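Local atomic coordinates of arginine--tRNA ligase (Campylobacter jejuni, PDB entry 3FNR), a protein that catalyses the ATP-dependent attachment of L-arginine to tRNA(Arg), releasing AMP and diphosphate, as a monomeric class I aminoacyl-tRNA synthetase. Residues A[3-8]-A[372-377]; A[31-36]-A[233-238]; A[71-76]-A[164-169]; A[366-371]-A[425-430]. The protein carries 1 engineered substitution. All coordinates share one frame; numbering follows the deposited sequence.

Interaction 1. Residues A[3-8]-A[372-377]. Engineered in segment 3-8: L3 (natural residue Ile).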
loop_
_atom_site.group_PDB
_atom_site.type_symbol
_atom_site.label_atom_id
_atom_site.label_comp_id
_atom_site.label_asym_id
_atom_site.label_seq_id
_atom_site.Cartn_x
_atom_site.Cartn_y
_atom_site.Cartn_z
ATOM N N LEU A 3 -28.663 -9.299 -24.208
ATOM C CA LEU A 3 -28.373 -7.923 -23.707
ATOM C C LEU A 3 -28.767 -6.848 -24.711
ATOM O O LEU A 3 -28.679 -7.050 -25.929
ATOM C CB LEU A 3 -26.901 -7.767 -23.334
ATOM C CG LEU A 3 -26.363 -8.544 -22.132
ATOM C CD1 LEU A 3 -24.856 -8.360 -22.041
ATOM C CD2 LEU A 3 -27.039 -8.119 -20.836
ATOM N N SER A 4 -29.189 -5.702 -24.189
ATOM C CA SER A 4 -29.616 -4.586 -25.020
ATOM C C SER A 4 -28.408 -3.787 -25.480
ATOM O O SER A 4 -27.762 -3.113 -24.679
ATOM C CB SER A 4 -30.597 -3.685 -24.262
ATOM O OG SER A 4 -31.009 -2.590 -25.060
ATOM N N LYS A 5 -28.113 -3.871 -26.775
ATOM C CA LYS A 5 -27.027 -3.110 -27.379
ATOM C C LYS A 5 -27.305 -1.615 -27.360
ATOM O O LYS A 5 -26.374 -0.825 -27.202
ATOM C CB LYS A 5 -26.748 -3.591 -28.802
ATOM C CG LYS A 5 -25.844 -4.809 -28.847
ATOM C CD LYS A 5 -26.438 -5.886 -29.727
ATOM C CE LYS A 5 -25.702 -6.001 -31.022
ATOM N NZ LYS A 5 -26.472 -6.792 -32.026
ATOM N N THR A 6 -28.580 -1.244 -27.498
ATOM C CA THR A 6 -29.009 0.156 -27.419
ATOM C C THR A 6 -28.652 0.765 -26.064
ATOM O O THR A 6 -28.120 1.876 -26.003
ATOM C CB THR A 6 -30.540 0.321 -27.661
ATOM O OG1 THR A 6 -30.919 -0.371 -28.853
ATOM C CG2 THR A 6 -30.919 1.806 -27.803
ATOM N N PHE A 7 -28.933 0.019 -24.996
ATOM C CA PHE A 7 -28.680 0.465 -23.629
ATOM C C PHE A 7 -27.182 0.560 -23.359
ATOM O O PHE A 7 -26.690 1.609 -22.948
ATOM C CB PHE A 7 -29.358 -0.470 -22.619
ATOM C CG PHE A 7 -29.172 -0.052 -21.173
ATOM C CD1 PHE A 7 -29.866 1.041 -20.653
ATOM C CD2 PHE A 7 -28.308 -0.760 -20.334
ATOM C CE1 PHE A 7 -29.698 1.432 -19.322
ATOM C CE2 PHE A 7 -28.128 -0.375 -18.997
ATOM C CZ PHE A 7 -28.830 0.723 -18.491
ATOM N N LEU A 8 -26.464 -0.530 -23.626
ATOM C CA LEU A 8 -25.004 -0.562 -23.486
ATOM C C LEU A 8 -24.286 0.516 -24.305
ATOM O O LEU A 8 -23.288 1.085 -23.849
ATOM C CB LEU A 8 -24.459 -1.943 -23.838
ATOM C CG LEU A 8 -24.840 -3.159 -22.980
ATOM C CD1 LEU A 8 -24.324 -4.429 -23.635
ATOM C CD2 LEU A 8 -24.315 -3.053 -21.545
ATOM N N ASP A 372 -19.698 -12.249 -29.130
ATOM C CA ASP A 372 -18.369 -12.050 -28.542
ATOM C C ASP A 372 -18.058 -10.580 -28.307
ATOM O O ASP A 372 -17.424 -10.235 -27.319
ATOM C CB ASP A 372 -17.279 -12.651 -29.434
ATOM C CG ASP A 372 -17.120 -14.147 -29.247
ATOM O OD1 ASP A 372 -16.962 -14.859 -30.265
ATOM O OD2 ASP A 372 -17.145 -14.615 -28.086
ATOM N N GLY A 373 -18.497 -9.723 -29.229
ATOM C CA GLY A 373 -18.313 -8.289 -29.098
ATOM C C GLY A 373 -19.190 -7.708 -28.000
ATOM O O GLY A 373 -18.748 -6.832 -27.255
ATOM N N VAL A 374 -20.435 -8.183 -27.906
ATOM C CA VAL A 374 -21.356 -7.717 -26.865
ATOM C C VAL A 374 -20.873 -8.130 -25.465
ATOM O O VAL A 374 -20.946 -7.337 -24.526
ATOM C CB VAL A 374 -22.815 -8.185 -27.103
ATOM C CG1 VAL A 374 -23.756 -7.640 -26.012
ATOM C CG2 VAL A 374 -23.314 -7.733 -28.486
ATOM N N ASN A 375 -20.364 -9.359 -25.339
ATOM C CA ASN A 375 -19.776 -9.818 -24.074
ATOM C C ASN A 375 -18.625 -8.917 -23.640
ATOM O O ASN A 375 -18.539 -8.534 -22.477
ATOM C CB ASN A 375 -19.252 -11.252 -24.184
ATOM C CG ASN A 375 -20.359 -12.286 -24.288
ATOM O OD1 ASN A 375 -21.534 -12.007 -24.038
ATOM N ND2 ASN A 375 -19.978 -13.503 -24.649
ATOM N N LEU A 376 -17.763 -8.579 -24.594
ATOM C CA LEU A 376 -16.588 -7.762 -24.339
ATOM C C LEU A 376 -16.991 -6.345 -23.991
ATOM O O LEU A 376 -16.369 -5.718 -23.136
ATOM C CB LEU A 376 -15.650 -7.781 -25.544
ATOM C CG LEU A 376 -14.247 -7.179 -25.415
ATOM C CD1 LEU A 376 -13.416 -7.887 -24.357
ATOM C CD2 LEU A 376 -13.557 -7.239 -26.769
ATOM N N LEU A 377 -18.037 -5.857 -24.657
ATOM C CA LEU A 377 -18.639 -4.564 -24.345
ATOM C C LEU A 377 -19.179 -4.555 -22.919
ATOM O O LEU A 377 -18.877 -3.638 -22.147
ATOM C CB LEU A 377 -19.758 -4.246 -25.345
ATOM C CG LEU A 377 -20.715 -3.071 -25.116
ATOM C CD1 LEU A 377 -19.981 -1.751 -25.103
ATOM C CD2 LEU A 377 -21.789 -3.059 -26.199
#

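Interaction 2. Residues A[31-36]-A[233-238]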
loop_
_atom_site.group_PDB
_atom_site.type_symbol
_atom_site.label_atom_id
_atom_site.label_comp_id
_atom_site.label_asym_id
_atom_site.label_seq_id
_atom_site.Cartn_x
_atom_site.Cartn_y
_atom_site.Cartn_z
ATOM N N SER A 31 -16.688 7.853 5.994
ATOM C CA SER A 31 -15.308 8.334 5.884
ATOM C C SER A 31 -14.360 7.397 6.601
ATOM O O SER A 31 -14.759 6.710 7.539
ATOM C CB SER A 31 -15.181 9.716 6.502
ATOM O OG SER A 31 -15.550 9.675 7.874
ATOM N N PHE A 32 -13.097 7.375 6.176
ATOM C CA PHE A 32 -12.132 6.433 6.738
ATOM C C PHE A 32 -10.792 7.072 7.055
ATOM O O PHE A 32 -10.344 7.993 6.365
ATOM C CB PHE A 32 -11.878 5.269 5.776
ATOM C CG PHE A 32 -13.112 4.508 5.376
ATOM C CD1 PHE A 32 -13.464 3.346 6.047
ATOM C CD2 PHE A 32 -13.913 4.945 4.326
ATOM C CE1 PHE A 32 -14.606 2.631 5.690
ATOM C CE2 PHE A 32 -15.055 4.246 3.964
ATOM C CZ PHE A 32 -15.397 3.077 4.641
ATOM N N LEU A 33 -10.142 6.557 8.093
ATOM C CA LEU A 33 -8.744 6.859 8.350
ATOM C C LEU A 33 -7.914 5.585 8.308
ATOM O O LEU A 33 -8.032 4.725 9.185
ATOM C CB LEU A 33 -8.552 7.565 9.706
ATOM C CG LEU A 33 -7.098 7.867 10.132
ATOM C CD1 LEU A 33 -6.408 8.812 9.150
ATOM C CD2 LEU A 33 -7.039 8.438 11.546
ATOM N N LEU A 34 -7.047 5.482 7.303
ATOM C CA LEU A 34 -6.153 4.332 7.176
ATOM C C LEU A 34 -4.756 4.650 7.687
ATOM O O LEU A 34 -4.100 5.577 7.206
ATOM C CB LEU A 34 -6.053 3.901 5.705
ATOM C CG LEU A 34 -5.708 2.499 5.179
ATOM C CD1 LEU A 34 -4.926 2.639 3.874
ATOM C CD2 LEU A 34 -4.965 1.588 6.142
ATOM N N GLU A 35 -4.283 3.855 8.634
ATOM C CA GLU A 35 -2.901 3.955 9.048
ATOM C C GLU A 35 -2.215 2.687 8.615
ATOM O O GLU A 35 -2.625 1.592 9.007
ATOM C CB GLU A 35 -2.764 4.122 10.560
ATOM C CG GLU A 35 -1.302 4.187 11.025
ATOM C CD GLU A 35 -1.000 3.205 12.150
ATOM O OE1 GLU A 35 -1.897 2.956 12.989
ATOM O OE2 GLU A 35 0.133 2.669 12.193
ATOM N N TYR A 36 -1.180 2.839 7.797
ATOM C CA TYR A 36 -0.462 1.691 7.270
ATOM C C TYR A 36 1.026 1.949 7.067
ATOM O O TYR A 36 1.485 3.092 7.137
ATOM C CB TYR A 36 -1.142 1.154 5.998
ATOM C CG TYR A 36 -0.983 1.979 4.723
ATOM C CD1 TYR A 36 -1.476 3.286 4.624
ATOM C CD2 TYR A 36 -0.385 1.421 3.599
ATOM C CE1 TYR A 36 -1.351 4.019 3.446
ATOM C CE2 TYR A 36 -0.243 2.144 2.423
ATOM C CZ TYR A 36 -0.729 3.434 2.350
ATOM O OH TYR A 36 -0.592 4.121 1.170
ATOM N N ARG A 233 -11.396 11.431 15.948
ATOM C CA ARG A 233 -11.159 12.452 14.924
ATOM C C ARG A 233 -12.349 12.688 13.999
ATOM O O ARG A 233 -12.288 13.528 13.102
ATOM C CB ARG A 233 -9.911 12.120 14.111
ATOM C CG ARG A 233 -8.605 12.486 14.781
ATOM C CD ARG A 233 -7.464 12.307 13.786
ATOM N NE ARG A 233 -6.256 11.779 14.403
ATOM C CZ ARG A 233 -5.210 11.330 13.721
ATOM N NH1 ARG A 233 -5.229 11.352 12.392
ATOM N NH2 ARG A 233 -4.149 10.858 14.368
ATOM N N GLY A 234 -13.433 11.951 14.211
ATOM C CA GLY A 234 -14.641 12.148 13.413
ATOM C C GLY A 234 -14.789 11.259 12.185
ATOM O O GLY A 234 -15.755 11.407 11.433
ATOM N N TYR A 235 -13.844 10.345 11.968
ATOM C CA TYR A 235 -13.933 9.405 10.842
ATOM C C TYR A 235 -14.943 8.307 11.131
ATOM O O TYR A 235 -15.054 7.853 12.266
ATOM C CB TYR A 235 -12.573 8.764 10.541
ATOM C CG TYR A 235 -11.539 9.748 10.066
ATOM C CD1 TYR A 235 -11.474 10.127 8.721
ATOM C CD2 TYR A 235 -10.622 10.305 10.956
ATOM C CE1 TYR A 235 -10.531 11.033 8.284
ATOM C CE2 TYR A 235 -9.673 11.219 10.525
ATOM C CZ TYR A 235 -9.631 11.577 9.194
ATOM O OH TYR A 235 -8.687 12.472 8.766
ATOM N N GLY A 236 -15.661 7.870 10.097
ATOM C CA GLY A 236 -16.600 6.757 10.227
ATOM C C GLY A 236 -15.933 5.493 10.730
ATOM O O GLY A 236 -16.488 4.795 11.574
ATOM N N LYS A 237 -14.729 5.218 10.229
ATOM C CA LYS A 237 -13.981 4.002 10.563
ATOM C C LYS A 237 -12.473 4.268 10.556
ATOM O O LYS A 237 -11.987 5.048 9.742
ATOM C CB LYS A 237 -14.295 2.909 9.530
ATOM C CG LYS A 237 -15.549 2.084 9.780
ATOM C CD LYS A 237 -15.175 0.653 10.124
ATOM C CE LYS A 237 -16.258 -0.329 9.699
ATOM N NZ LYS A 237 -15.709 -1.714 9.546
ATOM N N CYS A 238 -11.740 3.624 11.465
ATOM C CA CYS A 238 -10.280 3.552 11.374
ATOM C C CYS A 238 -9.853 2.171 10.898
ATOM O O CYS A 238 -10.246 1.151 11.474
ATOM C CB CYS A 238 -9.589 3.863 12.714
ATOM S SG CYS A 238 -9.771 5.564 13.309
HETATM O O HOH W 1 -15.319 12.387 8.540
#

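Interaction 3. Residues A[71-76]-A[164-169]. With SO4 (sulfate ion), chain E.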
loop_
_atom_site.group_PDB
_atom_site.type_symbol
_atom_site.label_atom_id
_atom_site.label_comp_id
_atom_site.label_asym_id
_atom_site.label_seq_id
_atom_site.Cartn_x
_atom_site.Cartn_y
_atom_site.Cartn_z
ATOM N N ASN A 71 -8.550 9.177 4.351
ATOM C CA ASN A 71 -7.257 9.701 4.763
ATOM C C ASN A 71 -6.244 8.626 5.082
ATOM O O ASN A 71 -6.597 7.532 5.528
ATOM C CB ASN A 71 -7.417 10.609 5.974
ATOM C CG ASN A 71 -7.649 12.043 5.587
ATOM O OD1 ASN A 71 -8.771 12.438 5.268
ATOM N ND2 ASN A 71 -6.580 12.838 5.603
ATOM N N THR A 72 -4.979 8.948 4.851
ATOM C CA THR A 72 -3.876 8.041 5.142
ATOM C C THR A 72 -2.862 8.668 6.086
ATOM O O THR A 72 -2.591 9.879 6.020
ATOM C CB THR A 72 -3.160 7.591 3.859
ATOM O OG1 THR A 72 -2.843 8.735 3.059
ATOM C CG2 THR A 72 -4.066 6.676 3.067
ATOM N N GLU A 73 -2.285 7.824 6.939
ATOM C CA GLU A 73 -1.385 8.262 7.989
ATOM C C GLU A 73 -0.312 7.211 8.283
ATOM O O GLU A 73 -0.558 6.003 8.210
ATOM C CB GLU A 73 -2.182 8.633 9.253
ATOM C CG GLU A 73 -1.397 9.344 10.352
ATOM C CD GLU A 73 -2.288 10.058 11.361
ATOM O OE1 GLU A 73 -2.368 9.575 12.511
ATOM O OE2 GLU A 73 -2.896 11.104 11.011
ATOM N N TYR A 74 0.885 7.695 8.595
ATOM C CA TYR A 74 2.040 6.864 8.902
ATOM C C TYR A 74 2.500 7.279 10.288
ATOM O O TYR A 74 2.675 8.469 10.561
ATOM C CB TYR A 74 3.132 7.134 7.864
ATOM C CG TYR A 74 4.417 6.324 7.946
ATOM C CD1 TYR A 74 5.311 6.475 9.017
ATOM C CD2 TYR A 74 4.790 5.478 6.900
ATOM C CE1 TYR A 74 6.505 5.754 9.071
ATOM C CE2 TYR A 74 5.989 4.761 6.941
ATOM C CZ TYR A 74 6.837 4.907 8.027
ATOM O OH TYR A 74 8.013 4.202 8.072
ATOM N N TYR A 75 2.695 6.294 11.155
ATOM C CA TYR A 75 3.149 6.539 12.505
ATOM C C TYR A 75 4.651 6.347 12.570
ATOM O O TYR A 75 5.151 5.258 12.273
ATOM C CB TYR A 75 2.467 5.566 13.467
ATOM C CG TYR A 75 2.787 5.798 14.922
ATOM C CD1 TYR A 75 2.191 6.845 15.623
ATOM C CD2 TYR A 75 3.668 4.964 15.605
ATOM C CE1 TYR A 75 2.469 7.059 16.961
ATOM C CE2 TYR A 75 3.962 5.177 16.944
ATOM C CZ TYR A 75 3.355 6.223 17.618
ATOM O OH TYR A 75 3.618 6.429 18.957
ATOM N N VAL A 76 5.355 7.404 12.973
ATOM C CA VAL A 76 6.815 7.391 13.091
ATOM C C VAL A 76 7.232 7.075 14.528
ATOM O O VAL A 76 7.017 7.879 15.423
ATOM C CB VAL A 76 7.434 8.751 12.656
ATOM C CG1 VAL A 76 8.918 8.620 12.476
ATOM C CG2 VAL A 76 6.796 9.267 11.365
ATOM N N SER A 164 -0.099 11.935 5.745
ATOM C CA SER A 164 0.254 12.467 7.058
ATOM C C SER A 164 1.243 11.564 7.770
ATOM O O SER A 164 0.989 10.377 7.941
ATOM C CB SER A 164 -0.998 12.664 7.929
ATOM O OG SER A 164 -0.676 13.316 9.150
ATOM N N TYR A 165 2.367 12.131 8.188
ATOM C CA TYR A 165 3.333 11.417 9.019
ATOM C C TYR A 165 3.260 11.997 10.432
ATOM O O TYR A 165 3.385 13.215 10.612
ATOM C CB TYR A 165 4.750 11.539 8.426
ATOM C CG TYR A 165 4.938 10.750 7.133
ATOM C CD1 TYR A 165 4.383 11.192 5.925
ATOM C CD2 TYR A 165 5.657 9.555 7.123
ATOM C CE1 TYR A 165 4.535 10.456 4.743
ATOM C CE2 TYR A 165 5.824 8.820 5.943
ATOM C CZ TYR A 165 5.261 9.275 4.762
ATOM O OH TYR A 165 5.428 8.552 3.598
ATOM N N VAL A 166 3.039 11.137 11.425
ATOM C CA VAL A 166 2.892 11.592 12.817
ATOM C C VAL A 166 3.987 11.045 13.728
ATOM O O VAL A 166 4.413 9.907 13.583
ATOM C CB VAL A 166 1.488 11.265 13.425
ATOM C CG1 VAL A 166 0.443 12.062 12.779
ATOM C CG2 VAL A 166 1.148 9.795 13.297
ATOM N N SER A 167 4.416 11.861 14.685
ATOM C CA SER A 167 5.517 11.509 15.571
ATOM C C SER A 167 5.040 10.917 16.896
ATOM O O SER A 167 4.100 11.419 17.505
ATOM C CB SER A 167 6.393 12.739 15.827
ATOM O OG SER A 167 7.387 12.470 16.802
ATOM N N GLU A 168 5.703 9.844 17.318
ATOM C CA GLU A 168 5.541 9.245 18.643
ATOM C C GLU A 168 5.798 10.280 19.746
ATOM O O GLU A 168 5.057 10.349 20.732
ATOM C CB GLU A 168 6.503 8.053 18.788
ATOM C CG GLU A 168 6.522 7.372 20.163
ATOM C CD GLU A 168 7.386 6.114 20.205
ATOM O OE1 GLU A 168 7.117 5.237 21.059
ATOM O OE2 GLU A 168 8.334 5.996 19.392
ATOM N N ARG A 169 6.830 11.102 19.544
ATOM C CA ARG A 169 7.244 12.132 20.500
ATOM C C ARG A 169 6.174 13.174 20.813
ATOM O O ARG A 169 6.178 13.748 21.895
ATOM C CB ARG A 169 8.536 12.819 20.040
ATOM C CG ARG A 169 9.793 11.996 20.279
ATOM C CD ARG A 169 11.027 12.885 20.429
ATOM N NE ARG A 169 11.716 13.138 19.163
ATOM C CZ ARG A 169 12.933 12.688 18.860
ATOM N NH1 ARG A 169 13.617 11.946 19.726
ATOM N NH2 ARG A 169 13.469 12.975 17.681
HETATM S S SO4 E . 12.604 11.347 23.689
HETATM O O1 SO4 E . 12.381 12.451 24.621
HETATM O O2 SO4 E . 13.463 11.805 22.601
HETATM O O3 SO4 E . 13.237 10.228 24.388
HETATM O O4 SO4 E . 11.324 10.904 23.146
#

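Interaction 4. Residues A[366-371]-A[425-430]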
loop_
_atom_site.group_PDB
_atom_site.type_symbol
_atom_site.label_atom_id
_atom_site.label_comp_id
_atom_site.label_asym_id
_atom_site.label_seq_id
_atom_site.Cartn_x
_atom_site.Cartn_y
_atom_site.Cartn_z
ATOM N N LEU A 366 -22.884 0.470 -32.315
ATOM C CA LEU A 366 -22.508 -0.862 -31.793
ATOM C C LEU A 366 -23.498 -1.983 -32.141
ATOM O O LEU A 366 -23.365 -3.109 -31.659
ATOM C CB LEU A 366 -22.257 -0.809 -30.275
ATOM C CG LEU A 366 -20.872 -0.480 -29.702
ATOM C CD1 LEU A 366 -19.961 0.242 -30.660
ATOM C CD2 LEU A 366 -21.002 0.301 -28.409
ATOM N N GLN A 367 -24.465 -1.680 -33.002
ATOM C CA GLN A 367 -25.534 -2.617 -33.325
ATOM C C GLN A 367 -25.032 -3.849 -34.092
ATOM O O GLN A 367 -25.619 -4.922 -33.994
ATOM C CB GLN A 367 -26.636 -1.902 -34.105
ATOM C CG GLN A 367 -28.052 -2.378 -33.785
ATOM C CD GLN A 367 -28.447 -2.139 -32.336
ATOM O OE1 GLN A 367 -28.395 -1.014 -31.836
ATOM N NE2 GLN A 367 -28.849 -3.205 -31.657
ATOM N N SER A 368 -23.920 -3.707 -34.813
ATOM C CA SER A 368 -23.384 -4.811 -35.615
ATOM C C SER A 368 -22.518 -5.807 -34.852
ATOM O O SER A 368 -22.092 -6.814 -35.419
ATOM C CB SER A 368 -22.585 -4.272 -36.792
ATOM O OG SER A 368 -21.335 -3.767 -36.345
ATOM N N LEU A 369 -22.240 -5.521 -33.584
ATOM C CA LEU A 369 -21.428 -6.409 -32.744
ATOM C C LEU A 369 -22.013 -7.817 -32.630
ATOM O O LEU A 369 -23.202 -7.984 -32.367
ATOM C CB LEU A 369 -21.266 -5.802 -31.349
ATOM C CG LEU A 369 -19.969 -5.099 -30.940
ATOM C CD1 LEU A 369 -19.238 -4.438 -32.094
ATOM C CD2 LEU A 369 -20.263 -4.081 -29.846
ATOM N N ASN A 370 -21.170 -8.823 -32.850
ATOM C CA ASN A 370 -21.543 -10.208 -32.620
ATOM C C ASN A 370 -21.571 -10.494 -31.115
ATOM O O ASN A 370 -21.184 -9.634 -30.324
ATOM C CB ASN A 370 -20.619 -11.177 -33.392
ATOM C CG ASN A 370 -19.161 -11.139 -32.932
ATOM O OD1 ASN A 370 -18.831 -10.656 -31.851
ATOM N ND2 ASN A 370 -18.278 -11.662 -33.768
ATOM N N GLN A 371 -22.011 -11.689 -30.727
ATOM C CA GLN A 371 -22.123 -12.065 -29.312
ATOM C C GLN A 371 -20.827 -11.879 -28.521
ATOM O O GLN A 371 -20.860 -11.394 -27.389
ATOM C CB GLN A 371 -22.616 -13.503 -29.188
ATOM C CG GLN A 371 -22.985 -13.952 -27.786
ATOM C CD GLN A 371 -24.095 -13.131 -27.172
ATOM O OE1 GLN A 371 -25.238 -13.164 -27.633
ATOM N NE2 GLN A 371 -23.768 -12.389 -26.118
ATOM N N GLU A 425 -15.926 -1.021 -39.094
ATOM C CA GLU A 425 -14.675 -0.565 -38.503
ATOM C C GLU A 425 -14.938 0.309 -37.283
ATOM O O GLU A 425 -14.382 0.064 -36.212
ATOM C CB GLU A 425 -13.858 0.194 -39.554
ATOM C CG GLU A 425 -12.496 0.677 -39.093
ATOM C CD GLU A 425 -11.760 1.460 -40.165
ATOM O OE1 GLU A 425 -11.499 2.661 -39.949
ATOM O OE2 GLU A 425 -11.449 0.878 -41.227
ATOM N N ASN A 426 -15.810 1.301 -37.451
ATOM C CA ASN A 426 -16.151 2.237 -36.386
ATOM C C ASN A 426 -16.756 1.591 -35.139
ATOM O O ASN A 426 -16.420 1.984 -34.022
ATOM C CB ASN A 426 -17.058 3.342 -36.924
ATOM C CG ASN A 426 -16.340 4.252 -37.896
ATOM O OD1 ASN A 426 -15.143 4.097 -38.135
ATOM N ND2 ASN A 426 -17.067 5.207 -38.465
ATOM N N ASP A 427 -17.632 0.607 -35.346
ATOM C CA ASP A 427 -18.235 -0.182 -34.266
ATOM C C ASP A 427 -17.170 -0.902 -33.454
ATOM O O ASP A 427 -17.175 -0.857 -32.218
ATOM C CB ASP A 427 -19.210 -1.219 -34.836
ATOM C CG ASP A 427 -20.645 -0.714 -34.913
ATOM O OD1 ASP A 427 -20.911 0.455 -34.572
ATOM O OD2 ASP A 427 -21.527 -1.505 -35.305
ATOM N N LEU A 428 -16.256 -1.556 -34.160
ATOM C CA LEU A 428 -15.165 -2.299 -33.533
ATOM C C LEU A 428 -14.176 -1.374 -32.828
ATOM O O LEU A 428 -13.769 -1.646 -31.706
ATOM C CB LEU A 428 -14.455 -3.178 -34.560
ATOM C CG LEU A 428 -15.324 -4.278 -35.179
ATOM C CD1 LEU A 428 -14.637 -4.886 -36.400
ATOM C CD2 LEU A 428 -15.641 -5.350 -34.156
ATOM N N LEU A 429 -13.805 -0.281 -33.485
ATOM C CA LEU A 429 -12.948 0.725 -32.869
ATOM C C LEU A 429 -13.560 1.317 -31.597
ATOM O O LEU A 429 -12.867 1.445 -30.589
ATOM C CB LEU A 429 -12.597 1.829 -33.867
ATOM C CG LEU A 429 -11.629 1.433 -34.986
ATOM C CD1 LEU A 429 -11.453 2.586 -35.966
ATOM C CD2 LEU A 429 -10.278 0.974 -34.437
ATOM N N LYS A 430 -14.850 1.656 -31.640
ATOM C CA LYS A 430 -15.537 2.227 -30.473
ATOM C C LYS A 430 -15.544 1.226 -29.318
ATOM O O LYS A 430 -15.278 1.594 -28.167
ATOM C CB LYS A 430 -16.961 2.657 -30.814
ATOM C CG LYS A 430 -17.635 3.501 -29.726
ATOM C CD LYS A 430 -19.098 3.774 -30.054
ATOM C CE LYS A 430 -19.851 4.327 -28.863
ATOM N NZ LYS A 430 -21.215 4.785 -29.254
#

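Interaction 1. Residues A[3-8]-A[372-377]
V374 faces the N-terminal segment with both methyls, and each branch has its own partners. CG1 is met by L8 CD1 at 4.0 Å and by the CB of L3, an engineered leucine whose side chain slides past the valine in the opposite direction. CG2 lies against the aliphatic run of K5, with K5 CD 3.8 Å from V374 CG2 and the two side chains crossing at about a right angle. One turn on, L377 CD2 sits 3.7 Å from L8 CB. L377 CG is anti to the backbone N (chi1 170°), and this branch point also touches L8 CB and CD1. The contact is thus apolar throughout: the first turn of helix 5-17 rests on helix 371-381 of the helical DALR anticodon-binding domain of this synthetase. Another flank of helix 371-381 carries L376, which packs on L406 and F413 of helix 398-416. L377 also reaches L431 and L434 of helix 425-445, so L8 lies against a residue that is itself held by the bundle. K5 bends at chi2 and chi3, and its NZ is hydrogen-bonded to the carbonyl O of Q367 in the loop before helix 371-381. Helix 5-17 is opened by S4 at the N-cap, where OG accepts a weak bond from F7 N at 3.3 Å.

Interaction 2. Residues A[31-36]-A[233-238]
F32 pairs with K237 and L33 with C238, in parallel, at the start of strand 237-243, part of the mostly parallel sheet of the Rossmann-type catalytic domain of a class I synthetase. K237 N donates to S31 O, and L33 N to K237 O at 2.9 Å with a nearly straight N-H...O angle of 164°. Just before the strand, the chain turns through G234 and G236, and S31 reaches back to it. With chi1 at 60°, its OG stands between the backbone N and the carbonyl carbon and accepts from G236 N at 2.9 Å; a water joins the same OG to G234 O. The side chains alternate between the two faces of the sheet. On one, F32 and K237 run alongside each other in the same direction, and K237 CB comes 3.6 Å from F32 CD1; beyond CG the lysine bends at chi2. F32 also meets the ring of F70 in strand 69-76. On the other face, L33 lies beside C238, and its CB sits over the centre of the Y235 ring, 3.7 Å from the centroid, in a CH-pi contact. R233 bends at chi3, and its guanidinium forms salt bridges with E73 and D229. One face of that flat group is covered by L33 CD2, 3.5 Å from R233 NH1.

Interaction 3. Residues A[71-76]-A[164-169]
Y74 pairs with Y165, Y75 with V166 and V76 with S167 in a parallel ladder that sets the short strand 165-167 beside strand 69-76 in the sheet of the catalytic domain. Four backbone hydrogen bonds run along it: Y74 N to S164 O, V166 N to Y74 O at 2.8 Å, V76 N to V166 O at 2.7 Å, and E168 N to V76 O. The aromatic contact is an offset stack of Y74 and Y165, centroids 4.9 Å apart and planes at 30°. Y165 CE2 lies over one face of the Y74 ring toward its rim, 3.5 Å from Y74 CG, while Y74 CB covers a face of Y165. K152 adds a cation-pi contact to Y165. On the other face of the sheet V166 CG2 touches Y75 CD1 at 3.9 Å, and the valine methyls lie against the E73 carboxylate. Y75 OH reaches the CB and CG of E168. R169, poorly ordered, donates from NH1 to O2 of a sulfate probably left from crystallisation. The buried E73 has R233 and Y226 as polar partners, and E168 OE2 accepts from A79 N; these bonds probably favour the ionised form of both carboxylates.

Interaction 4. Residues A[366-371]-A[425-430]
D427 binds the loop 366-371 with both carboxylate oxygens, joining the type I beta turn L366-L369 to the first turns of helix 425-445 in the DALR anticodon-binding domain. Of the hydrogen bonds, L366 N donates to OD1 of D427 at 3.0 Å, approaching from well above the carboxylate plane. S368 N donates to D427 OD2 at 3.3 Å, nearly in line with the C-O bond. The chi1 of S368 (74°) places OG beside D427 OD2, modelled so close that the detail of this bond is doubtful. The carboxylate thus holds the first and third residues of the turn together. K430 NZ is bonded to N9 and N13 of helix 5-17 and to A364 O. Apolar contacts flank these bonds. L369 CD1 meets L428 CD2 at 4.2 Å, and L369 also packs on V374 and L377 of helix 371-381. Across the extended shaft of K430, at about a right angle, lies L366, whose CD1 is 3.7 Å from K430 CD.

In the fold
From the N terminus, helix 5-17 opens interaction 1, which closes only at helix 371-381 and so spans most of the chain. Within that span, strand 31-35 opens interaction 2, closed at strand 237-243, and interaction 3 (71-76 with 164-169) lies inside it in turn. Interactions 2 and 3 meet in one sheet, where strands 31-35 and 69-76 are neighbours. Interaction 4 begins just before the closing segment of interaction 1 and ends at helix 425-445, so the two cross; their centres are 9 Å apart. Interactions 1 and 4 thus tie the N-terminal helix into the anticodon-binding bundle. The nearest atoms of interactions 1 and 3 are about 31 Å apart.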